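Local coordinates for geranylgeranyl Pyrophosphate Synthetase (PDB 5JFQ) that catalyses the magnesium-dependent addition of isopentenyl diphosphate to dimethylallyl, geranyl and farnesyl diphosphates, yielding geranylgeranyl diphosphate mainly and farnesyl diphosphate in smaller amounts, at the interface of chains A and B. Residues are numbered along the deposited sequence; one frame, centred on the assembly and turned at random. Chains: chain A/B, Geranylgeranyl Pyrophosphate Synthetase.

Contact 1: the interface of chains A and B. Residues chain A 79, 83, 109, 113, 116, 148; chain B 79, 83, 109, 113, 116, 148.
A:His83 and B:Asp113, with their twins B:His83 and A:Asp113, meet at the two-fold axis of a helix-to-helix homodimer interface and probably help to hold the two subunits in register. The imidazole and carboxylate reach toward each other tip to tip, their planes only 2° apart. B:Asp113 has CG anti to its carbonyl carbon (chi1 -76°), which points the carboxylate at the imidazole. ND1 of A:His83 donates to the syn lone pair of B:Asp113 OD2 at 2.6 Å, in the ring plane and nearly straight. The twin pair is posed much alike, though its modelled separation is too short to trust. A second-shell bond fixes the rotation of each imidazole: NE2 of A:His83 gives its hydrogen to the backbone oxygen of A:Ile109 at 2.9 Å, and the ring is thereby held between its own chain and the partner. A:Phe79 presents its CE1 edge to the B:Asp113 carboxylate, the two planes 80° apart.

Across the axis A:Tyr116 and B:Tyr116 slide past each other in opposite directions, ring centroids 4.6 Å apart in an edge-to-face pair, with A:Phe79 CE2 lying over the centre of the A:Tyr116 ring. The phenol OH of A:Tyr116 continues to the backbone O of B:Asp113, 2.8 Å away. In the fold, A:His83 lies near the end of helix 67-88, directly before the aspartate-rich DDxxD motif that begins at A:Asp84, while A:Asp113 and A:Tyr116 belong to helix 105-123.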
loop_
_atom_site.group_PDB
_atom_site.type_symbol
_atom_site.label_atom_id
_atom_site.label_comp_id
_atom_site.label_asym_id
_atom_site.label_seq_id
_atom_site.Cartn_x
_atom_site.Cartn_y
_atom_site.Cartn_z
ATOM N N PHE A 79 8.872 1.653 -0.291
ATOM C CA PHE A 79 7.722 1.337 -1.071
ATOM C C PHE A 79 7.446 2.425 -2.081
ATOM O O PHE A 79 7.097 2.125 -3.183
ATOM C CB PHE A 79 6.512 1.049 -0.183
ATOM C CG PHE A 79 5.277 1.785 -0.569
ATOM C CD1 PHE A 79 4.618 1.487 -1.713
ATOM C CD2 PHE A 79 4.810 2.794 0.208
ATOM C CE1 PHE A 79 3.530 2.189 -2.083
ATOM C CE2 PHE A 79 3.729 3.501 -0.151
ATOM C CZ PHE A 79 3.079 3.194 -1.296
ATOM N N HIS A 83 7.327 1.975 -6.440
ATOM C CA HIS A 83 6.214 2.438 -7.257
ATOM C C HIS A 83 6.567 3.688 -8.060
ATOM O O HIS A 83 6.137 3.829 -9.213
ATOM C CB HIS A 83 4.999 2.678 -6.369
ATOM C CG HIS A 83 4.297 1.413 -6.007
ATOM N ND1 HIS A 83 3.067 1.386 -5.384
ATOM C CD2 HIS A 83 4.649 0.120 -6.212
ATOM C CE1 HIS A 83 2.693 0.130 -5.214
ATOM N NE2 HIS A 83 3.636 -0.658 -5.705
ATOM N N ILE A 109 4.971 -3.845 -8.713
ATOM C CA ILE A 109 3.803 -3.323 -8.024
ATOM C C ILE A 109 3.555 -4.113 -6.748
ATOM O O ILE A 109 3.412 -3.545 -5.661
ATOM C CB ILE A 109 2.580 -3.353 -8.944
ATOM C CG1 ILE A 109 2.823 -2.487 -10.171
ATOM C CG2 ILE A 109 1.324 -2.934 -8.168
ATOM C CD1 ILE A 109 1.801 -2.722 -11.224
ATOM N N ASP A 113 3.532 -2.995 -2.769
ATOM C CA ASP A 113 2.368 -3.335 -1.960
ATOM C C ASP A 113 2.735 -4.236 -0.793
ATOM O O ASP A 113 2.079 -4.185 0.249
ATOM C CB ASP A 113 1.300 -4.023 -2.817
ATOM C CG ASP A 113 0.722 -3.110 -3.869
ATOM O OD1 ASP A 113 1.038 -1.911 -3.846
ATOM O OD2 ASP A 113 -0.056 -3.585 -4.725
ATOM N N TYR A 116 4.443 -2.099 1.726
ATOM C CA TYR A 116 3.432 -1.194 2.248
ATOM C C TYR A 116 2.740 -1.795 3.458
ATOM O O TYR A 116 2.626 -1.149 4.508
ATOM C CB TYR A 116 2.412 -0.896 1.163
ATOM C CG TYR A 116 1.741 0.464 1.198
ATOM C CD1 TYR A 116 1.100 0.925 0.066
ATOM C CD2 TYR A 116 1.713 1.275 2.349
ATOM C CE1 TYR A 116 0.464 2.144 0.035
ATOM C CE2 TYR A 116 1.073 2.525 2.330
ATOM C CZ TYR A 116 0.455 2.948 1.138
ATOM O OH TYR A 116 -0.200 4.158 0.958
ATOM N N CYS A 148 1.047 10.019 -2.000
ATOM C CA CYS A 148 0.403 9.708 -3.265
ATOM C C CYS A 148 -0.158 10.962 -3.915
ATOM O O CYS A 148 -0.036 11.152 -5.131
ATOM C CB CYS A 148 -0.703 8.679 -3.045
ATOM S SG CYS A 148 -0.093 7.146 -2.329
ATOM N N PHE B 79 -8.525 -1.723 -3.263
ATOM C CA PHE B 79 -7.114 -1.580 -3.562
ATOM C C PHE B 79 -6.630 -2.731 -4.439
ATOM O O PHE B 79 -6.020 -2.502 -5.492
ATOM C CB PHE B 79 -6.321 -1.502 -2.254
ATOM C CG PHE B 79 -4.986 -2.205 -2.302
ATOM C CD1 PHE B 79 -3.978 -1.754 -3.128
ATOM C CD2 PHE B 79 -4.742 -3.297 -1.501
ATOM C CE1 PHE B 79 -2.766 -2.402 -3.172
ATOM C CE2 PHE B 79 -3.538 -3.925 -1.541
ATOM C CZ PHE B 79 -2.549 -3.483 -2.385
ATOM N N HIS B 83 -4.860 -2.686 -8.436
ATOM C CA HIS B 83 -3.545 -3.192 -8.827
ATOM C C HIS B 83 -3.637 -4.490 -9.640
ATOM O O HIS B 83 -2.800 -4.734 -10.521
ATOM C CB HIS B 83 -2.683 -3.362 -7.583
ATOM C CG HIS B 83 -2.175 -2.065 -7.041
ATOM N ND1 HIS B 83 -1.170 -1.988 -6.098
ATOM C CD2 HIS B 83 -2.528 -0.786 -7.323
ATOM C CE1 HIS B 83 -0.913 -0.717 -5.840
ATOM N NE2 HIS B 83 -1.730 0.031 -6.563
ATOM N N ILE B 109 -1.849 3.030 -10.163
ATOM C CA ILE B 109 -1.005 2.609 -9.054
ATOM C C ILE B 109 -1.246 3.503 -7.845
ATOM O O ILE B 109 -1.540 3.019 -6.745
ATOM C CB ILE B 109 0.470 2.596 -9.479
ATOM C CG1 ILE B 109 0.682 1.520 -10.563
ATOM C CG2 ILE B 109 1.370 2.372 -8.259
ATOM C CD1 ILE B 109 2.048 1.551 -11.202
ATOM N N ASP B 113 -2.687 2.671 -4.139
ATOM C CA ASP B 113 -1.823 3.060 -3.024
ATOM C C ASP B 113 -2.559 3.963 -2.049
ATOM O O ASP B 113 -2.298 3.915 -0.842
ATOM C CB ASP B 113 -0.576 3.778 -3.523
ATOM C CG ASP B 113 0.439 2.842 -4.129
ATOM O OD1 ASP B 113 0.257 1.612 -4.063
ATOM O OD2 ASP B 113 1.442 3.353 -4.669
ATOM N N TYR B 116 -5.112 1.928 -0.235
ATOM C CA TYR B 116 -4.352 1.087 0.690
ATOM C C TYR B 116 -4.100 1.813 2.007
ATOM O O TYR B 116 -4.355 1.270 3.082
ATOM C CB TYR B 116 -3.030 0.688 0.030
ATOM C CG TYR B 116 -2.379 -0.636 0.419
ATOM C CD1 TYR B 116 -2.802 -1.403 1.515
ATOM C CD2 TYR B 116 -1.302 -1.102 -0.331
ATOM C CE1 TYR B 116 -2.150 -2.612 1.833
ATOM C CE2 TYR B 116 -0.645 -2.277 -0.032
ATOM C CZ TYR B 116 -1.061 -3.038 1.029
ATOM O OH TYR B 116 -0.348 -4.207 1.234
ATOM N N CYS B 148 -0.683 -10.212 -1.525
ATOM C CA CYS B 148 0.413 -9.944 -2.450
ATOM C C CYS B 148 1.188 -11.221 -2.747
ATOM O O CYS B 148 1.546 -11.495 -3.898
ATOM C CB CYS B 148 1.348 -8.880 -1.869
ATOM S SG CYS B 148 0.602 -7.270 -1.588
#

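Contact 2: the interface of chains A and B. Residues chain A 116, 141-142, 144-145, 149; chain B 33, 114, 117-118, 121.
A:Val145, A:Cys144 and A:Ala141 pack around B:Ala117 in a helix-on-helix seam of the all-helical FPP/GGPP synthase family, helix 130-159 of one subunit lying against helix 105-123 of the other. The tight part depends on small groups. The B:Ala117 methyl sits 3.5 Å from A:Cys144 CB and 3.7 Å from A:Val145 CG2, and the same CG2 branch meets the aliphatic CG of B:Glu118, the two side chains crossing at about a right angle. A:Ala141 CB lies beside B:Glu121 CB, and the A:Tyr116 phenol oxygen also faces the B:Ala117 methyl.

Polar groups at the ends of long side chains make up the looser part. With CG anti to its backbone N (chi1 -179°) and the chain extended beyond, B:Glu121 carries OE1 out to A:Arg142, whose own chain bends back to meet it. NH2 of A:Arg142 reaches the syn lone pair of OE1 at 3.0 Å in a salt bridge lying in the guanidinium plane; the bond from NE is weak, and the carboxylate is turned 66° from that plane. A:Val145 CB lies over one guanidinium face. Farther along, B:Tyr33, in the chain B helix 30-36, donates its phenol OH to the anti lone pair of A:Glu149 OE2 at 2.5 Å, while the A:Val145 CG1 branch lies against the same phenol oxygen.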
loop_
_atom_site.group_PDB
_atom_site.type_symbol
_atom_site.label_atom_id
_atom_site.label_comp_id
_atom_site.label_asym_id
_atom_site.label_seq_id
_atom_site.Cartn_x
_atom_site.Cartn_y
_atom_site.Cartn_z
ATOM N N TYR A 116 4.443 -2.099 1.726
ATOM C CA TYR A 116 3.432 -1.194 2.248
ATOM C C TYR A 116 2.740 -1.795 3.458
ATOM O O TYR A 116 2.626 -1.149 4.508
ATOM C CB TYR A 116 2.412 -0.896 1.163
ATOM C CG TYR A 116 1.741 0.464 1.198
ATOM C CD1 TYR A 116 1.100 0.925 0.066
ATOM C CD2 TYR A 116 1.713 1.275 2.349
ATOM C CE1 TYR A 116 0.464 2.144 0.035
ATOM C CE2 TYR A 116 1.073 2.525 2.330
ATOM C CZ TYR A 116 0.455 2.948 1.138
ATOM O OH TYR A 116 -0.200 4.158 0.958
ATOM N N ALA A 141 -0.609 6.567 7.948
ATOM C CA ALA A 141 -1.528 6.359 6.843
ATOM C C ALA A 141 -1.930 7.676 6.194
ATOM O O ALA A 141 -1.912 7.794 4.962
ATOM C CB ALA A 141 -2.759 5.598 7.328
ATOM N N ARG A 142 -2.300 8.683 6.992
ATOM C CA ARG A 142 -2.642 9.961 6.376
ATOM C C ARG A 142 -1.459 10.516 5.589
ATOM O O ARG A 142 -1.642 11.093 4.511
ATOM C CB ARG A 142 -3.146 10.948 7.434
ATOM C CG ARG A 142 -3.346 12.441 6.995
ATOM C CD ARG A 142 -4.105 12.677 5.676
ATOM N NE ARG A 142 -5.087 11.633 5.355
ATOM C CZ ARG A 142 -5.835 11.598 4.248
ATOM N NH1 ARG A 142 -5.735 12.563 3.325
ATOM N NH2 ARG A 142 -6.686 10.589 4.068
ATOM N N CYS A 144 0.918 8.662 4.124
ATOM C CA CYS A 144 0.962 7.864 2.910
ATOM C C CYS A 144 -0.002 8.412 1.867
ATOM O O CYS A 144 0.380 8.619 0.709
ATOM C CB CYS A 144 0.667 6.404 3.242
ATOM S SG CYS A 144 1.986 5.652 4.180
ATOM N N VAL A 145 -1.244 8.703 2.271
ATOM C CA VAL A 145 -2.203 9.289 1.337
ATOM C C VAL A 145 -1.650 10.571 0.771
ATOM O O VAL A 145 -1.779 10.847 -0.425
ATOM C CB VAL A 145 -3.562 9.542 2.004
ATOM C CG1 VAL A 145 -4.365 10.542 1.169
ATOM C CG2 VAL A 145 -4.317 8.234 2.166
ATOM N N GLU A 149 -0.769 11.839 -3.123
ATOM C CA GLU A 149 -1.181 13.124 -3.672
ATOM C C GLU A 149 0.026 13.919 -4.151
ATOM O O GLU A 149 -0.029 14.584 -5.189
ATOM C CB GLU A 149 -1.980 13.912 -2.634
ATOM C CG GLU A 149 -3.271 13.249 -2.253
ATOM C CD GLU A 149 -3.831 13.810 -0.975
ATOM O OE1 GLU A 149 -3.183 14.724 -0.437
ATOM O OE2 GLU A 149 -4.901 13.353 -0.526
ATOM N N TYR B 33 -8.406 11.014 -7.086
ATOM C CA TYR B 33 -9.548 10.480 -6.360
ATOM C C TYR B 33 -10.650 10.008 -7.297
ATOM O O TYR B 33 -11.388 9.074 -6.954
ATOM C CB TYR B 33 -10.052 11.523 -5.356
ATOM C CG TYR B 33 -9.168 11.575 -4.130
ATOM C CD1 TYR B 33 -8.085 12.442 -4.057
ATOM C CD2 TYR B 33 -9.377 10.704 -3.070
ATOM C CE1 TYR B 33 -7.262 12.469 -2.941
ATOM C CE2 TYR B 33 -8.558 10.719 -1.947
ATOM C CZ TYR B 33 -7.507 11.605 -1.886
ATOM O OH TYR B 33 -6.695 11.611 -0.768
ATOM N N THR B 114 -3.474 4.790 -2.566
ATOM C CA THR B 114 -4.257 5.694 -1.736
ATOM C C THR B 114 -5.327 4.939 -0.963
ATOM O O THR B 114 -5.460 5.096 0.257
ATOM C CB THR B 114 -4.912 6.767 -2.598
ATOM O OG1 THR B 114 -3.908 7.554 -3.260
ATOM C CG2 THR B 114 -5.793 7.656 -1.720
ATOM N N ALA B 117 -3.578 3.040 1.942
ATOM C CA ALA B 117 -3.381 3.814 3.162
ATOM C C ALA B 117 -4.722 4.168 3.798
ATOM O O ALA B 117 -4.879 4.088 5.027
ATOM C CB ALA B 117 -2.570 5.082 2.872
ATOM N N GLU B 118 -5.707 4.543 2.973
ATOM C CA GLU B 118 -6.986 4.962 3.519
ATOM C C GLU B 118 -7.600 3.863 4.368
ATOM O O GLU B 118 -8.234 4.152 5.394
ATOM C CB GLU B 118 -7.925 5.396 2.397
ATOM C CG GLU B 118 -7.725 6.846 1.972
ATOM C CD GLU B 118 -8.588 7.260 0.774
ATOM O OE1 GLU B 118 -8.805 6.425 -0.149
ATOM O OE2 GLU B 118 -9.037 8.438 0.750
ATOM N N GLU B 121 -6.171 3.961 7.767
ATOM C CA GLU B 121 -6.661 5.102 8.520
ATOM C C GLU B 121 -8.088 4.860 8.978
ATOM O O GLU B 121 -8.473 5.265 10.083
ATOM C CB GLU B 121 -6.583 6.382 7.695
ATOM C CG GLU B 121 -7.052 7.588 8.462
ATOM C CD GLU B 121 -7.121 8.847 7.642
ATOM O OE1 GLU B 121 -6.747 8.818 6.456
ATOM O OE2 GLU B 121 -7.558 9.875 8.198
#

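Contact 3: the interface of chains A and B. Residues chain A 113-114, 117-118, 120-121; chain B 116, 141, 144-145, 148.
B:Tyr116 OH donates to the backbone oxygen of A:Asp113 at 2.6 Å, joining the phenol of one subunit to the main chain of the other. The hydroxyl approaches at a C=O...O angle of 144°, tilted 26° from the carbonyl plane, and it also lies against the methyl of A:Ala117. A phenylalanine in place of B:Tyr116 would probably leave the A:Asp113 carbonyl without this partner from across the dimer and the ring freer to shift.

Small side chains probably allow the neighbouring helices to approach closely. A:Ala117 points its CB at B:Cys144 CB, 3.5 Å away, and at B:Val145 CG2, 3.7 Å away. With CG1 anti to the backbone N (chi1 172°), CG2 lies anti to the carbonyl carbon and is the branch turned to the partner. It touches A:Glu118 CG at 3.7 Å, side chain crossing side chain at about a right angle, so that the aliphatic part of the glutamate serves as a packing surface. Toward one end of the seam B:Ala141 CB rests near A:Glu121 CB at 4.0 Å. Toward the other, A:Thr114 turns its hydroxyl, rather than its methyl, to B:Cys148, with OG1 3.3 Å from that CB. The thiol of B:Cys148 makes a weak bond to the backbone oxygen of B:Cys144, SG to O 3.2 Å.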
loop_
_atom_site.group_PDB
_atom_site.type_symbol
_atom_site.label_atom_id
_atom_site.label_comp_id
_atom_site.label_asym_id
_atom_site.label_seq_id
_atom_site.Cartn_x
_atom_site.Cartn_y
_atom_site.Cartn_z
ATOM N N ASP A 113 3.532 -2.995 -2.769
ATOM C CA ASP A 113 2.368 -3.335 -1.960
ATOM C C ASP A 113 2.735 -4.236 -0.793
ATOM O O ASP A 113 2.079 -4.185 0.249
ATOM C CB ASP A 113 1.300 -4.023 -2.817
ATOM C CG ASP A 113 0.722 -3.110 -3.869
ATOM O OD1 ASP A 113 1.038 -1.911 -3.846
ATOM O OD2 ASP A 113 -0.056 -3.585 -4.725
ATOM N N THR A 114 3.747 -5.088 -0.954
ATOM C CA THR A 114 4.179 -5.920 0.159
ATOM C C THR A 114 4.846 -5.065 1.226
ATOM O O THR A 114 4.460 -5.098 2.406
ATOM C CB THR A 114 5.140 -7.012 -0.327
ATOM O OG1 THR A 114 4.473 -7.887 -1.248
ATOM C CG2 THR A 114 5.672 -7.829 0.861
ATOM N N ALA A 117 2.276 -3.036 3.334
ATOM C CA ALA A 117 1.584 -3.657 4.453
ATOM C C ALA A 117 2.545 -3.931 5.596
ATOM O O ALA A 117 2.194 -3.730 6.764
ATOM C CB ALA A 117 0.894 -4.942 4.008
ATOM N N GLU A 118 3.771 -4.361 5.272
ATOM C CA GLU A 118 4.749 -4.670 6.308
ATOM C C GLU A 118 5.037 -3.444 7.155
ATOM O O GLU A 118 5.109 -3.540 8.387
ATOM C CB GLU A 118 6.038 -5.206 5.691
ATOM C CG GLU A 118 5.837 -6.508 4.954
ATOM C CD GLU A 118 7.123 -7.077 4.380
ATOM O OE1 GLU A 118 7.825 -6.357 3.643
ATOM O OE2 GLU A 118 7.436 -8.256 4.673
ATOM N N PHE A 120 3.085 -1.160 8.090
ATOM C CA PHE A 120 2.091 -1.071 9.142
ATOM C C PHE A 120 2.225 -2.223 10.118
ATOM O O PHE A 120 2.083 -2.029 11.331
ATOM C CB PHE A 120 0.694 -1.002 8.549
ATOM C CG PHE A 120 0.395 0.314 7.926
ATOM C CD1 PHE A 120 -0.022 1.386 8.710
ATOM C CD2 PHE A 120 0.564 0.507 6.564
ATOM C CE1 PHE A 120 -0.286 2.633 8.131
ATOM C CE2 PHE A 120 0.302 1.747 5.979
ATOM C CZ PHE A 120 -0.117 2.809 6.756
ATOM N N GLU A 121 2.546 -3.414 9.623
ATOM C CA GLU A 121 2.745 -4.519 10.551
ATOM C C GLU A 121 3.876 -4.213 11.522
ATOM O O GLU A 121 3.765 -4.479 12.727
ATOM C CB GLU A 121 3.033 -5.800 9.792
ATOM C CG GLU A 121 3.262 -6.977 10.697
ATOM C CD GLU A 121 3.632 -8.212 9.923
ATOM O OE1 GLU A 121 3.670 -8.143 8.668
ATOM O OE2 GLU A 121 3.886 -9.252 10.565
ATOM N N TYR B 116 -5.112 1.928 -0.235
ATOM C CA TYR B 116 -4.352 1.087 0.690
ATOM C C TYR B 116 -4.100 1.813 2.007
ATOM O O TYR B 116 -4.355 1.270 3.082
ATOM C CB TYR B 116 -3.030 0.688 0.030
ATOM C CG TYR B 116 -2.379 -0.636 0.419
ATOM C CD1 TYR B 116 -2.802 -1.403 1.515
ATOM C CD2 TYR B 116 -1.302 -1.102 -0.331
ATOM C CE1 TYR B 116 -2.150 -2.612 1.833
ATOM C CE2 TYR B 116 -0.645 -2.277 -0.032
ATOM C CZ TYR B 116 -1.061 -3.038 1.029
ATOM O OH TYR B 116 -0.348 -4.207 1.234
ATOM N N ALA B 141 -2.655 -6.221 8.129
ATOM C CA ALA B 141 -1.465 -5.941 7.340
ATOM C C ALA B 141 -0.789 -7.235 6.898
ATOM O O ALA B 141 -0.248 -7.311 5.790
ATOM C CB ALA B 141 -0.505 -5.054 8.141
ATOM N N CYS B 144 -2.711 -8.453 4.067
ATOM C CA CYS B 144 -2.337 -7.754 2.846
ATOM C C CYS B 144 -1.024 -8.287 2.280
ATOM O O CYS B 144 -0.863 -8.396 1.062
ATOM C CB CYS B 144 -2.252 -6.255 3.121
ATOM S SG CYS B 144 -3.863 -5.489 3.474
ATOM N N VAL B 145 -0.072 -8.630 3.146
ATOM C CA VAL B 145 1.154 -9.249 2.656
ATOM C C VAL B 145 0.825 -10.545 1.940
ATOM O O VAL B 145 1.390 -10.848 0.885
ATOM C CB VAL B 145 2.148 -9.479 3.812
ATOM C CG1 VAL B 145 3.335 -10.294 3.342
ATOM C CG2 VAL B 145 2.606 -8.145 4.413
ATOM N N CYS B 148 -0.683 -10.212 -1.525
ATOM C CA CYS B 148 0.413 -9.944 -2.450
ATOM C C CYS B 148 1.188 -11.221 -2.747
ATOM O O CYS B 148 1.546 -11.495 -3.898
ATOM C CB CYS B 148 1.348 -8.880 -1.869
ATOM S SG CYS B 148 0.602 -7.270 -1.588
#

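Contact 1 lies at the two-fold axis, and contacts 2 and 3 run outward from it as near-equivalent seams with the chains exchanged; the centres of their C-alpha atoms stand about 10 Å and 9 Å from that of contact 1, and about 13 Å from each other. Contacts 1 and 2 share A:Tyr116, while contacts 1 and 3 share A:Asp113, B:Tyr116 and B:Cys148. Helix 105-123 takes part throughout: near the axis it meets helix 67-88 of the partner and its own copy, and along the seams the partner's helix 130-159. The three contacts thus appear to form one continuous part of the homodimer interface, adjoining helix 67-88, which carries aspartates expected to bind magnesium.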